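PDB 5IZ5: cytosolic phospholipase A2 delta from Homo sapiens, which hydrolyses glycerophospholipids at the sn-2 position in a calcium-dependent manner, preferring linoleic acid there, and associates with membranes through its N-terminal C2 domain. Local coordinates for residues A47-L55 / T65-W76; D106-D114 / F128-L138. The protein carries 3 engineered substitutions. All coordinates share one frame; numbering follows the deposited sequence.

Contact 1 of 2, residues A47-L55 / T65-W76; sequences ADPYVILQL and TKTLTDTSHPVW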
loop_
_atom_site.group_PDB
_atom_site.type_symbol
_atom_site.label_atom_id
_atom_site.label_comp_id
_atom_site.label_asym_id
_atom_site.label_seq_id
_atom_site.Cartn_x
_atom_site.Cartn_y
_atom_site.Cartn_z
ATOM N N ALA B 47 -33.826 -24.049 -15.951
ATOM C CA ALA B 47 -32.973 -23.874 -14.776
ATOM C C ALA B 47 -33.689 -24.275 -13.490
ATOM O O ALA B 47 -34.921 -24.371 -13.449
ATOM C CB ALA B 47 -32.499 -22.428 -14.671
ATOM N N ASP B 48 -32.895 -24.503 -12.447
ATOM C CA ASP B 48 -33.395 -24.721 -11.094
ATOM C C ASP B 48 -32.983 -23.514 -10.248
ATOM O O ASP B 48 -32.009 -23.583 -9.496
ATOM C CB ASP B 48 -32.800 -26.007 -10.521
ATOM C CG ASP B 48 -33.152 -27.230 -11.351
ATOM O OD1 ASP B 48 -34.347 -27.430 -11.676
ATOM O OD2 ASP B 48 -32.222 -27.990 -11.683
ATOM N N PRO B 49 -33.721 -22.395 -10.370
ATOM C CA PRO B 49 -33.171 -21.136 -9.890
ATOM C C PRO B 49 -33.473 -20.796 -8.428
ATOM O O PRO B 49 -34.570 -21.069 -7.932
ATOM C CB PRO B 49 -33.825 -20.110 -10.815
ATOM C CG PRO B 49 -35.132 -20.726 -11.204
ATOM C CD PRO B 49 -35.071 -22.204 -10.925
ATOM N N TYR B 50 -32.479 -20.214 -7.762
ATOM C CA TYR B 50 -32.652 -19.582 -6.454
ATOM C C TYR B 50 -31.938 -18.234 -6.456
ATOM O O TYR B 50 -30.994 -18.027 -7.227
ATOM C CB TYR B 50 -32.105 -20.471 -5.333
ATOM C CG TYR B 50 -30.641 -20.824 -5.459
ATOM C CD1 TYR B 50 -29.662 -20.043 -4.848
ATOM C CD2 TYR B 50 -30.231 -21.948 -6.181
ATOM C CE1 TYR B 50 -28.322 -20.367 -4.954
ATOM C CE2 TYR B 50 -28.891 -22.277 -6.294
ATOM C CZ TYR B 50 -27.943 -21.485 -5.676
ATOM O OH TYR B 50 -26.614 -21.797 -5.778
ATOM N N VAL B 51 -32.388 -17.322 -5.596
ATOM C CA VAL B 51 -31.776 -15.999 -5.493
ATOM C C VAL B 51 -30.935 -15.889 -4.226
ATOM O O VAL B 51 -31.342 -16.321 -3.148
ATOM C CB VAL B 51 -32.826 -14.869 -5.498
ATOM C CG1 VAL B 51 -32.147 -13.505 -5.475
ATOM C CG2 VAL B 51 -33.725 -14.986 -6.720
ATOM N N ILE B 52 -29.754 -15.301 -4.375
ATOM C CA ILE B 52 -28.896 -14.976 -3.248
ATOM C C ILE B 52 -28.939 -13.464 -3.043
ATOM O O ILE B 52 -28.901 -12.708 -4.016
ATOM C CB ILE B 52 -27.460 -15.487 -3.496
ATOM C CG1 ILE B 52 -27.475 -17.027 -3.437
ATOM C CG2 ILE B 52 -26.473 -14.901 -2.493
ATOM C CD1 ILE B 52 -26.138 -17.720 -3.245
ATOM N N LEU B 53 -29.048 -13.037 -1.784
ATOM C CA LEU B 53 -28.922 -11.628 -1.423
ATOM C C LEU B 53 -27.726 -11.440 -0.506
ATOM O O LEU B 53 -27.604 -12.112 0.524
ATOM C CB LEU B 53 -30.165 -11.107 -0.706
ATOM C CG LEU B 53 -31.535 -11.329 -1.340
ATOM C CD1 LEU B 53 -32.593 -10.629 -0.502
ATOM C CD2 LEU B 53 -31.582 -10.826 -2.772
ATOM N N GLN B 54 -26.847 -10.523 -0.891
ATOM C CA GLN B 54 -25.713 -10.134 -0.075
ATOM C C GLN B 54 -25.677 -8.620 -0.016
ATOM O O GLN B 54 -25.959 -7.950 -1.000
ATOM C CB GLN B 54 -24.416 -10.639 -0.689
ATOM C CG GLN B 54 -24.310 -12.145 -0.794
ATOM C CD GLN B 54 -23.214 -12.529 -1.761
ATOM O OE1 GLN B 54 -23.340 -12.287 -2.963
ATOM N NE2 GLN B 54 -22.132 -13.093 -1.256
ATOM N N LEU B 55 -25.306 -8.093 1.137
ATOM C CA LEU B 55 -25.143 -6.663 1.320
ATOM C C LEU B 55 -23.672 -6.408 1.561
ATOM O O LEU B 55 -23.058 -7.066 2.395
ATOM C CB LEU B 55 -25.972 -6.178 2.508
ATOM C CG LEU B 55 -26.072 -4.667 2.722
ATOM C CD1 LEU B 55 -26.828 -3.990 1.588
ATOM C CD2 LEU B 55 -26.736 -4.362 4.055
ATOM N N THR B 65 -33.181 -17.702 -1.309
ATOM C CA THR B 65 -34.567 -18.118 -1.505
ATOM C C THR B 65 -34.598 -19.631 -1.631
ATOM O O THR B 65 -33.555 -20.281 -1.695
ATOM C CB THR B 65 -35.198 -17.536 -2.789
ATOM O OG1 THR B 65 -34.504 -18.036 -3.943
ATOM C CG2 THR B 65 -35.178 -16.011 -2.779
ATOM N N LYS B 66 -35.799 -20.189 -1.678
ATOM C CA LYS B 66 -35.964 -21.590 -2.031
ATOM C C LYS B 66 -35.562 -21.789 -3.486
ATOM O O LYS B 66 -35.650 -20.861 -4.295
ATOM C CB LYS B 66 -37.409 -22.031 -1.825
ATOM C CG LYS B 66 -37.810 -22.118 -0.363
ATOM C CD LYS B 66 -39.145 -22.825 -0.197
ATOM C CE LYS B 66 -39.658 -22.724 1.230
ATOM N NZ LYS B 66 -40.222 -21.377 1.519
ATOM N N THR B 67 -35.094 -22.991 -3.801
ATOM C CA THR B 67 -34.780 -23.355 -5.174
ATOM C C THR B 67 -36.051 -23.853 -5.831
ATOM O O THR B 67 -36.724 -24.729 -5.299
ATOM C CB THR B 67 -33.708 -24.459 -5.244
ATOM O OG1 THR B 67 -32.504 -23.990 -4.631
ATOM C CG2 THR B 67 -33.420 -24.842 -6.694
ATOM N N LEU B 68 -36.388 -23.282 -6.982
ATOM C CA LEU B 68 -37.490 -23.797 -7.782
ATOM C C LEU B 68 -36.938 -24.721 -8.858
ATOM O O LEU B 68 -35.742 -24.699 -9.163
ATOM C CB LEU B 68 -38.322 -22.655 -8.369
ATOM C CG LEU B 68 -38.893 -21.682 -7.325
ATOM C CD1 LEU B 68 -39.990 -20.828 -7.937
ATOM C CD2 LEU B 68 -39.425 -22.401 -6.089
ATOM N N THR B 69 -37.827 -25.540 -9.412
ATOM C CA THR B 69 -37.457 -26.670 -10.249
ATOM C C THR B 69 -37.987 -26.478 -11.666
ATOM O O THR B 69 -39.189 -26.280 -11.862
ATOM C CB THR B 69 -38.030 -27.983 -9.666
ATOM O OG1 THR B 69 -39.369 -27.754 -9.199
ATOM C CG2 THR B 69 -37.184 -28.476 -8.498
ATOM N N ASP B 70 -37.079 -26.491 -12.641
ATOM C CA ASP B 70 -37.441 -26.564 -14.061
ATOM C C ASP B 70 -38.495 -25.522 -14.447
ATOM O O ASP B 70 -39.555 -25.878 -14.971
ATOM C CB ASP B 70 -37.957 -27.975 -14.414
ATOM C CG ASP B 70 -38.025 -28.219 -15.912
ATOM O OD1 ASP B 70 -39.135 -28.474 -16.438
ATOM O OD2 ASP B 70 -36.959 -28.152 -16.560
ATOM N N THR B 71 -38.213 -24.245 -14.191
ATOM C CA THR B 71 -39.203 -23.188 -14.485
ATOM C C THR B 71 -38.800 -22.154 -15.545
ATOM O O THR B 71 -39.582 -21.914 -16.465
ATOM C CB THR B 71 -39.754 -22.490 -13.212
ATOM O OG1 THR B 71 -40.499 -21.333 -13.613
ATOM C CG2 THR B 71 -38.641 -22.065 -12.253
ATOM N N SER B 72 -37.633 -21.522 -15.415
ATOM C CA SER B 72 -37.222 -20.447 -16.338
ATOM C C SER B 72 -38.012 -19.131 -16.106
ATOM O O SER B 72 -37.603 -18.043 -16.552
ATOM C CB SER B 72 -37.317 -20.939 -17.786
ATOM O OG SER B 72 -37.075 -19.901 -18.707
ATOM N N HIS B 73 -39.119 -19.233 -15.374
ATOM C CA HIS B 73 -39.889 -18.069 -14.949
ATOM C C HIS B 73 -40.295 -18.227 -13.474
ATOM O O HIS B 73 -41.477 -18.332 -13.155
ATOM C CB HIS B 73 -41.128 -17.888 -15.829
ATOM C CG HIS B 73 -42.201 -17.064 -15.192
ATOM N ND1 HIS B 73 -41.969 -15.816 -14.655
ATOM C CD2 HIS B 73 -43.510 -17.330 -14.975
ATOM C CE1 HIS B 73 -43.093 -15.344 -14.145
ATOM N NE2 HIS B 73 -44.043 -16.243 -14.327
ATOM N N PRO B 74 -39.312 -18.234 -12.564
ATOM C CA PRO B 74 -39.615 -18.550 -11.169
ATOM C C PRO B 74 -40.388 -17.454 -10.440
ATOM O O PRO B 74 -40.175 -16.272 -10.701
ATOM C CB PRO B 74 -38.229 -18.710 -10.551
ATOM C CG PRO B 74 -37.368 -17.806 -11.363
ATOM C CD PRO B 74 -37.879 -17.952 -12.764
ATOM N N VAL B 75 -41.281 -17.865 -9.540
ATOM C CA VAL B 75 -41.990 -16.954 -8.643
ATOM C C VAL B 75 -41.727 -17.410 -7.210
ATOM O O VAL B 75 -42.269 -18.424 -6.772
ATOM C CB VAL B 75 -43.510 -16.959 -8.908
ATOM C CG1 VAL B 75 -44.237 -16.032 -7.937
ATOM C CG2 VAL B 75 -43.800 -16.556 -10.348
ATOM N N TRP B 76 -40.883 -16.668 -6.492
ATOM C CA TRP B 76 -40.513 -17.020 -5.119
ATOM C C TRP B 76 -41.410 -16.342 -4.086
ATOM O O TRP B 76 -41.884 -16.983 -3.146
ATOM C CB TRP B 76 -39.067 -16.617 -4.834
ATOM C CG TRP B 76 -38.025 -17.346 -5.621
ATOM C CD1 TRP B 76 -37.506 -18.581 -5.353
ATOM C CD2 TRP B 76 -37.341 -16.866 -6.783
ATOM N NE1 TRP B 76 -36.550 -18.909 -6.287
ATOM C CE2 TRP B 76 -36.429 -17.873 -7.176
ATOM C CE3 TRP B 76 -37.414 -15.688 -7.536
ATOM C CZ2 TRP B 76 -35.598 -17.735 -8.290
ATOM C CZ3 TRP B 76 -36.587 -15.552 -8.645
ATOM C CH2 TRP B 76 -35.687 -16.568 -9.008
#
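V51 and T65 are bonded twice. V51 N gives its hydrogen to T65 OG1 in an almost straight bond (2.8 Å, 177°), and T65 N returns one to V51 O at 2.9 Å. The T65 hydroxyl is a relay: chi1 of 64° sets OG1 between its own backbone N and carbonyl carbon, where it accepts from V51 and donates to K66 O (3.1 Å), above that carbonyl's plane. Two donors converge on P49 O: L68 N at 3.0 Å, nearly linear at 171°, and, weakly, the indole NE1 of W76, which meets it at the ring edge. Near the start of 47-55, the backbone N of D70 reaches D48 OD1 at 3.0 Å, nearly along the C-O axis of the carboxylate, while T71 N bonds only weakly to A47 O. T67 OG1 lies beside the Y50 ring but is satisfied by E99, and Y50 OH by D105.

Apolar contacts centre on W76. V51 CG2 sits over one face of the W76 six-membered ring, a CH-pi contact 3.5 Å from the centroid. P74 CB lies against the opposite face, offset toward the rim, holding the indole between V51 and P74; P74 CG meets P49 CG at 3.7 Å. Here a strand of one sheet of the C2 sandwich is joined to the segment that leads into strand 75-85 of the other. D48, a predicted calcium ligand, is engaged through OD1 by a backbone N-H, which would probably limit the rotation of its carboxylate within the predicted site, where D98, another predicted ligand, accepts from D48 N.

Contact 2 of 2, residues D106-D114 / F128-L138; sequences DICFKVLYD and FSQSPQGEEEL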
loop_
_atom_site.group_PDB
_atom_site.type_symbol
_atom_site.label_atom_id
_atom_site.label_comp_id
_atom_site.label_asym_id
_atom_site.label_seq_id
_atom_site.Cartn_x
_atom_site.Cartn_y
_atom_site.Cartn_z
ATOM N N ASP B 106 -24.094 -22.552 -11.688
ATOM C CA ASP B 106 -23.837 -21.448 -12.603
ATOM C C ASP B 106 -24.730 -20.267 -12.265
ATOM O O ASP B 106 -25.892 -20.432 -11.883
ATOM C CB ASP B 106 -24.080 -21.858 -14.057
ATOM C CG ASP B 106 -22.979 -22.739 -14.614
ATOM O OD1 ASP B 106 -23.187 -23.294 -15.711
ATOM O OD2 ASP B 106 -21.912 -22.876 -13.972
ATOM N N ILE B 107 -24.164 -19.075 -12.402
ATOM C CA ILE B 107 -24.905 -17.838 -12.216
ATOM C C ILE B 107 -25.616 -17.493 -13.521
ATOM O O ILE B 107 -25.006 -17.531 -14.589
ATOM C CB ILE B 107 -23.968 -16.692 -11.757
ATOM C CG1 ILE B 107 -24.780 -15.528 -11.195
ATOM C CG2 ILE B 107 -23.047 -16.221 -12.882
ATOM C CD1 ILE B 107 -23.961 -14.590 -10.341
ATOM N N CYS B 108 -26.912 -17.203 -13.447
ATOM C CA CYS B 108 -27.660 -16.775 -14.632
ATOM C C CYS B 108 -28.116 -15.320 -14.575
ATOM O O CYS B 108 -28.655 -14.813 -15.553
ATOM C CB CYS B 108 -28.857 -17.700 -14.901
ATOM S SG CYS B 108 -29.791 -18.256 -13.459
ATOM N N PHE B 109 -27.889 -14.646 -13.448
ATOM C CA PHE B 109 -28.321 -13.263 -13.280
ATOM C C PHE B 109 -27.593 -12.617 -12.101
ATOM O O PHE B 109 -27.422 -13.246 -11.057
ATOM C CB PHE B 109 -29.831 -13.206 -13.051
ATOM C CG PHE B 109 -30.413 -11.825 -13.147
ATOM C CD1 PHE B 109 -30.935 -11.359 -14.347
ATOM C CD2 PHE B 109 -30.457 -10.995 -12.032
ATOM C CE1 PHE B 109 -31.483 -10.087 -14.439
ATOM C CE2 PHE B 109 -31.001 -9.724 -12.116
ATOM C CZ PHE B 109 -31.511 -9.268 -13.321
ATOM N N LYS B 110 -27.176 -11.364 -12.273
ATOM C CA LYS B 110 -26.504 -10.608 -11.224
ATOM C C LYS B 110 -26.740 -9.121 -11.427
ATOM O O LYS B 110 -26.523 -8.594 -12.520
ATOM C CB LYS B 110 -25.000 -10.897 -11.216
ATOM C CG LYS B 110 -24.213 -10.066 -10.210
ATOM C CD LYS B 110 -22.907 -10.739 -9.812
ATOM C CE LYS B 110 -21.923 -9.746 -9.215
ATOM N NZ LYS B 110 -20.813 -10.419 -8.481
ATOM N N VAL B 111 -27.202 -8.459 -10.371
ATOM C CA VAL B 111 -27.270 -7.006 -10.339
ATOM C C VAL B 111 -26.705 -6.461 -9.027
ATOM O O VAL B 111 -26.843 -7.088 -7.976
ATOM C CB VAL B 111 -28.712 -6.499 -10.559
ATOM C CG1 VAL B 111 -29.632 -6.914 -9.420
ATOM C CG2 VAL B 111 -28.731 -4.986 -10.713
ATOM N N LEU B 112 -26.044 -5.307 -9.110
ATOM C CA LEU B 112 -25.581 -4.576 -7.933
ATOM C C LEU B 112 -26.425 -3.326 -7.831
ATOM O O LEU B 112 -26.575 -2.598 -8.814
ATOM C CB LEU B 112 -24.104 -4.194 -8.042
ATOM C CG LEU B 112 -23.038 -5.193 -7.643
ATOM C CD1 LEU B 112 -23.473 -6.606 -7.920
ATOM C CD2 LEU B 112 -21.719 -4.887 -8.340
ATOM N N TYR B 113 -26.960 -3.081 -6.637
ATOM C CA TYR B 113 -27.928 -2.026 -6.428
ATOM C C TYR B 113 -27.583 -1.165 -5.218
ATOM O O TYR B 113 -27.506 -1.654 -4.090
ATOM C CB TYR B 113 -29.305 -2.646 -6.241
ATOM C CG TYR B 113 -30.416 -1.654 -6.080
ATOM C CD1 TYR B 113 -30.630 -0.661 -7.030
ATOM C CD2 TYR B 113 -31.272 -1.719 -4.986
ATOM C CE1 TYR B 113 -31.657 0.250 -6.887
ATOM C CE2 TYR B 113 -32.301 -0.816 -4.835
ATOM C CZ TYR B 113 -32.491 0.165 -5.786
ATOM O OH TYR B 113 -33.520 1.056 -5.627
ATOM N N ASP B 114 -27.370 0.120 -5.478
ATOM C CA ASP B 114 -27.159 1.106 -4.434
ATOM C C ASP B 114 -28.515 1.419 -3.822
ATOM O O ASP B 114 -29.344 2.066 -4.449
ATOM C CB ASP B 114 -26.525 2.359 -5.045
ATOM C CG ASP B 114 -26.158 3.410 -4.011
ATOM O OD1 ASP B 114 -25.265 4.221 -4.316
ATOM O OD2 ASP B 114 -26.755 3.447 -2.913
ATOM N N PHE B 128 -35.266 -5.292 -12.511
ATOM C CA PHE B 128 -33.861 -5.217 -12.902
ATOM C C PHE B 128 -33.627 -5.971 -14.207
ATOM O O PHE B 128 -34.103 -7.099 -14.357
ATOM C CB PHE B 128 -32.981 -5.801 -11.799
ATOM C CG PHE B 128 -32.999 -5.011 -10.514
ATOM C CD1 PHE B 128 -32.348 -3.789 -10.431
ATOM C CD2 PHE B 128 -33.644 -5.497 -9.382
ATOM C CE1 PHE B 128 -32.350 -3.057 -9.253
ATOM C CE2 PHE B 128 -33.649 -4.771 -8.197
ATOM C CZ PHE B 128 -33.001 -3.549 -8.132
ATOM N N SER B 129 -32.882 -5.352 -15.124
ATOM C CA SER B 129 -32.595 -5.919 -16.447
ATOM C C SER B 129 -31.103 -6.073 -16.642
ATOM O O SER B 129 -30.347 -5.208 -16.228
ATOM C CB SER B 129 -33.112 -5.022 -17.567
ATOM O OG SER B 129 -32.384 -5.251 -18.766
ATOM N N GLN B 130 -30.698 -7.139 -17.331
ATOM C CA GLN B 130 -29.285 -7.492 -17.467
ATOM C C GLN B 130 -28.519 -6.600 -18.440
ATOM O O GLN B 130 -27.552 -5.926 -18.064
ATOM C CB GLN B 130 -29.168 -8.942 -17.949
ATOM C CG GLN B 130 -27.888 -9.652 -17.506
ATOM C CD GLN B 130 -27.936 -10.062 -16.051
ATOM O OE1 GLN B 130 -28.702 -9.503 -15.279
ATOM N NE2 GLN B 130 -27.123 -11.049 -15.675
ATOM N N SER B 131 -28.962 -6.619 -19.692
ATOM C CA SER B 131 -28.235 -5.998 -20.792
ATOM C C SER B 131 -29.209 -5.100 -21.559
ATOM O O SER B 131 -30.427 -5.221 -21.378
ATOM C CB SER B 131 -27.597 -7.083 -21.694
ATOM O OG SER B 131 -28.243 -7.216 -22.954
ATOM N N PRO B 132 -28.683 -4.195 -22.410
ATOM C CA PRO B 132 -29.540 -3.254 -23.142
ATOM C C PRO B 132 -30.609 -3.961 -23.976
ATOM O O PRO B 132 -31.748 -3.490 -24.066
ATOM C CB PRO B 132 -28.554 -2.471 -24.034
ATOM C CG PRO B 132 -27.274 -3.237 -24.007
ATOM C CD PRO B 132 -27.258 -4.014 -22.730
ATOM N N GLN B 133 -30.232 -5.086 -24.574
ATOM C CA GLN B 133 -31.175 -5.969 -25.232
ATOM C C GLN B 133 -31.435 -7.223 -24.394
ATOM O O GLN B 133 -32.245 -8.063 -24.776
ATOM C CB GLN B 133 -30.620 -6.366 -26.591
ATOM C CG GLN B 133 -31.509 -7.279 -27.407
ATOM C CD GLN B 133 -30.993 -7.487 -28.818
ATOM O OE1 GLN B 133 -29.905 -7.022 -29.162
ATOM N NE2 GLN B 133 -31.767 -8.198 -29.641
ATOM N N GLY B 134 -30.741 -7.348 -23.262
ATOM C CA GLY B 134 -30.885 -8.497 -22.378
ATOM C C GLY B 134 -32.323 -8.651 -21.948
ATOM O O GLY B 134 -32.983 -7.677 -21.572
ATOM N N GLU B 135 -32.794 -9.888 -22.008
ATOM C CA GLU B 135 -34.201 -10.201 -21.905
ATOM C C GLU B 135 -34.544 -10.689 -20.497
ATOM O O GLU B 135 -35.706 -10.750 -20.147
ATOM C CB GLU B 135 -34.555 -11.245 -22.975
ATOM C CG GLU B 135 -34.197 -10.798 -24.387
ATOM C CD GLU B 135 -34.613 -11.778 -25.467
ATOM O OE1 GLU B 135 -34.456 -13.001 -25.266
ATOM O OE2 GLU B 135 -35.084 -11.321 -26.529
ATOM N N GLU B 136 -33.532 -10.975 -19.678
ATOM C CA GLU B 136 -33.741 -11.533 -18.334
ATOM C C GLU B 136 -34.200 -10.408 -17.385
ATOM O O GLU B 136 -33.664 -9.304 -17.439
ATOM C CB GLU B 136 -32.440 -12.209 -17.834
ATOM C CG GLU B 136 -31.455 -12.610 -18.938
ATOM C CD GLU B 136 -30.562 -13.794 -18.610
ATOM O OE1 GLU B 136 -30.654 -14.346 -17.486
ATOM O OE2 GLU B 136 -29.762 -14.182 -19.504
ATOM N N GLU B 137 -35.212 -10.666 -16.551
ATOM C CA GLU B 137 -35.730 -9.646 -15.620
ATOM C C GLU B 137 -35.992 -10.193 -14.223
ATOM O O GLU B 137 -36.431 -11.331 -14.079
ATOM C CB GLU B 137 -37.025 -9.029 -16.155
ATOM C CG GLU B 137 -36.860 -8.303 -17.479
ATOM C CD GLU B 137 -38.119 -7.590 -17.942
ATOM O OE1 GLU B 137 -39.170 -7.685 -17.267
ATOM O OE2 GLU B 137 -38.055 -6.926 -18.995
ATOM N N LEU B 138 -35.737 -9.361 -13.208
ATOM C CA LEU B 138 -35.977 -9.704 -11.802
ATOM C C LEU B 138 -36.852 -8.630 -11.145
ATOM O O LEU B 138 -36.477 -7.455 -11.114
ATOM C CB LEU B 138 -34.643 -9.794 -11.047
ATOM C CG LEU B 138 -34.504 -10.643 -9.767
ATOM C CD1 LEU B 138 -33.500 -10.007 -8.813
ATOM C CD2 LEU B 138 -35.812 -10.889 -9.033
#
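F128 points the edge of its ring at the face of Y113, a T-shaped pair with centroids 5.1 Å apart and planes at 68°. V111 approaches F128 from over a face: CG1 makes a CH-pi contact 4.3 Å from the centroid, and CG2 touches F128 CD1 at 3.8 Å. The F109 ring reaches the hairpin because chi1 of -168° turns CG opposite the backbone N; CE2 packs on L138 CB at 3.8 Å and CZ on F128 CB, while the carbonyl oxygens of F128 and E136 stand at the ring's edge. Were F109 an alanine, L138 CB and F128 CB would probably lose their apolar neighbour, opening a gap beneath Q130.

F109 follows C108 in a classic beta bulge, both residues lying opposite I96. This bulged edge strand belongs to one sheet of the C2 beta sandwich and the hairpin's strands to the other; no hydrogen bond links the two segments.

Bent at chi2, Q130 puts OE1 over one face of F109, 3.0 Å from CE1, with amide and ring planes 34° apart; the approach is short and the orientation of the amide is doubtful. E136 OE1 lies 2.8 Å from C108 O, two acceptors facing each other; unless the carboxylate is protonated, its placement is doubtful. Within the hairpin, F128 and L138 form a hydrogen-bonded antiparallel pair, L138 N to F128 O at 3.0 Å.

In the fold
From the N terminus the chain lays down strand 21-36, then enters 47-55. Contact 1 closes first, a short loop through strand 62-64 that brings 65-76 back beside 47-55, its last two residues opening strand 75-85. After strand 91-98 the chain reaches 106-114, and contact 2 closes a second loop when the 128-138 hairpin returns to it. The two loops follow in series, neither nested nor crossed, with centres 14 Å apart. Strands 49-55 and 106-114 flank strand 91-98 in one sheet of the C2 sandwich; each contact ties this sheet to strands of the other. The predicted calcium ligands D48 and D106 belong to contact 1 and to segment 106-114, respectively.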